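Local coordinates for CsoZ (Staphylococcus aureus, PDB 6FF1), which probably acts as a copper metallochaperone of the heavy-metal-associated family, binding the metal and taking part in copper homeostasis, at residues R24-N27 with Q33-I36. Residues are numbered along the deposited sequence; the frame is centred on the assembly and turned at random.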
ATOM      1  N   ARG A  24      -2.480   8.014  -0.178  1.00 13.08           N
ATOM      2  CA  ARG A  24      -3.138   7.612   1.049  1.00 13.25           C
ATOM      3  C   ARG A  24      -2.216   6.758   1.922  1.00 13.49           C
ATOM      4  O   ARG A  24      -2.128   7.000   3.137  1.00 15.07           O
ATOM      5  CB  ARG A  24      -4.450   6.928   0.806  1.00 15.58           C
ATOM      6  CG  ARG A  24      -5.531   7.844   0.285  1.00 18.80           C
ATOM      7  CD  ARG A  24      -6.218   8.547   1.440  1.00 21.94           C
ATOM      8  NE  ARG A  24      -6.871   7.648   2.352  1.00 26.33           N
ATOM      9  CZ  ARG A  24      -7.438   8.003   3.476  1.00 27.15           C
ATOM     10  NH1 ARG A  24      -7.557   9.290   3.792  1.00 36.37           N
ATOM     11  NH2 ARG A  24      -7.981   7.113   4.288  1.00 35.39           N
ATOM     12  N   ILE A  25      -1.556   5.761   1.340  1.00 11.72           N
ATOM     13  CA  ILE A  25      -0.663   4.972   2.125  1.00 12.24           C
ATOM     14  C   ILE A  25       0.532   5.800   2.570  1.00 12.16           C
ATOM     15  O   ILE A  25       0.927   5.785   3.766  1.00 12.64           O
ATOM     16  CB  ILE A  25      -0.207   3.734   1.373  1.00 12.46           C
ATOM     17  CG1 ILE A  25      -1.400   2.813   1.096  1.00 12.29           C
ATOM     18  CG2 ILE A  25       0.882   3.026   2.144  1.00 13.55           C
ATOM     19  CD1 ILE A  25      -1.022   1.619   0.231  1.00 13.44           C
ATOM     20  N   SER A  26       1.127   6.581   1.690  1.00 11.93           N
ATOM     21  CA  SER A  26       2.317   7.330   2.008  1.00 12.53           C
ATOM     22  C   SER A  26       2.062   8.295   3.164  1.00 12.54           C
ATOM     23  O   SER A  26       2.954   8.546   3.939  1.00 13.47           O
ATOM     24  CB  SER A  26       2.776   8.200   0.830  1.00 14.24           C
ATOM     25  OG  SER A  26       3.268   7.376  -0.191  1.00 16.15           O
ATOM     26  N   ASN A  27       0.902   8.869   3.210  1.00 11.87           N
ATOM     27  CA  ASN A  27       0.572   9.868   4.213  1.00 14.27           C
ATOM     28  C   ASN A  27       0.159   9.343   5.559  1.00 14.05           C
ATOM     29  O   ASN A  27       0.010  10.113   6.520  1.00 15.52           O
ATOM     30  CB  ASN A  27      -0.441  10.874   3.686  1.00 14.76           C
ATOM     31  CG  ASN A  27       0.166  11.759   2.561  1.00 16.18           C
ATOM     32  OD1 ASN A  27       1.367  11.784   2.350  1.00 18.74           O
ATOM     33  ND2 ASN A  27      -0.693  12.398   1.846  1.00 20.01           N
ATOM     34  N   GLN A  33       8.607   5.109   2.463  1.00 17.28           N
ATOM     35  CA  GLN A  33       8.701   4.811   1.038  1.00 17.05           C
ATOM     36  C   GLN A  33       7.488   3.965   0.616  1.00 16.04           C
ATOM     37  O   GLN A  33       7.128   2.989   1.286  1.00 16.68           O
ATOM     38  CB  GLN A  33      10.024   4.124   0.742  1.00 20.66           C
ATOM     39  CG  GLN A  33      11.289   4.997   0.959  1.00 25.81           C
ATOM     40  CD  GLN A  33      12.014   4.756   2.260  1.00 27.98           C
ATOM     41  OE1 GLN A  33      11.389   4.583   3.285  1.00 26.96           O
ATOM     42  NE2 GLN A  33      13.329   4.750   2.235  1.00 37.94           N
ATOM     43  N   VAL A  34       6.891   4.276  -0.527  1.00 14.53           N
ATOM     44  CA  VAL A  34       5.805   3.512  -1.091  1.00 14.39           C
ATOM     45  C   VAL A  34       5.969   3.462  -2.614  1.00 14.30           C
ATOM     46  O   VAL A  34       6.230   4.494  -3.216  1.00 18.25           O
ATOM     47  CB  VAL A  34       4.422   4.125  -0.822  1.00 17.12           C
ATOM     48  CG1 VAL A  34       3.290   3.340  -1.495  1.00 17.62           C
ATOM     49  CG2 VAL A  34       4.186   4.282   0.660  1.00 17.72           C
ATOM     50  N   ASN A  35       5.855   2.289  -3.191  1.00 13.50           N
ATOM     51  CA  ASN A  35       5.826   2.143  -4.638  1.00 14.67           C
ATOM     52  C   ASN A  35       4.787   1.149  -5.026  1.00 12.72           C
ATOM     53  O   ASN A  35       4.727   0.086  -4.421  1.00 15.12           O
ATOM     54  CB  ASN A  35       7.160   1.643  -5.182  1.00 17.82           C
ATOM     55  CG  ASN A  35       7.148   1.500  -6.658  1.00 26.22           C
ATOM     56  OD1 ASN A  35       7.007   0.390  -7.202  1.00 30.47           O
ATOM     57  ND2 ASN A  35       7.263   2.629  -7.307  1.00 27.20           N
ATOM     58  N   ILE A  36       3.987   1.464  -6.023  1.00 13.04           N
ATOM     59  CA  ILE A  36       2.978   0.596  -6.524  1.00 12.89           C
ATOM     60  C   ILE A  36       3.274   0.291  -7.986  1.00 13.87           C
ATOM     61  O   ILE A  36       3.402   1.195  -8.779  1.00 17.15           O
ATOM     62  CB  ILE A  36       1.624   1.166  -6.385  1.00 17.31           C
ATOM     63  CG1 ILE A  36       1.380   1.559  -4.902  1.00 17.37           C
ATOM     64  CG2 ILE A  36       0.585   0.205  -6.914  1.00 18.58           C
ATOM     65  CD1 ILE A  36      -0.020   2.008  -4.570  1.00 20.83           C
TER
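Val34 carries this contact from the strand side: its CG2 methyl reaches the last turn of helix 15-26 and meets both Ile25 and Ser26. Val34 CG2 lies 3.8 Å from Ile25 CG2, a methyl-to-methyl touch in which the two branched side chains cross at about a right angle. Val34 CG2 also sits 3.3 Å from Ser26 OG, and it is close to the CA of that serine, so it rests against the helix backbone as well. Branching at CB suits valine to this narrow gap, because it holds a methyl near its own strand where the Ser26 and Val34 CA atoms are 6.0 Å apart. With chi1 at -64°, Ile25 places CG1 beside its backbone N and CG2 anti to it, and the CG2 methyl is the branch that meets the valine; the buried side chain also touches Val45 of the next strand and Ile56 and Ile60 of helix 53-62. The small Ser26 lets the valine come near, and its hydroxyl is hydrogen-bonded to Thr22 O one turn back, with OG beside its own backbone N. Farther along the strand, Ile36 packs on Val18, Leu21 and Thr22, continuing the seam between the helix and edge strand 31-36 of the ferredoxin-like βαββαβ fold. With no hydrogen bond joining the two segments, their union depends on van der Waals packing and burial of apolar surface, while the serine hydroxyl meets its polar need within the helix.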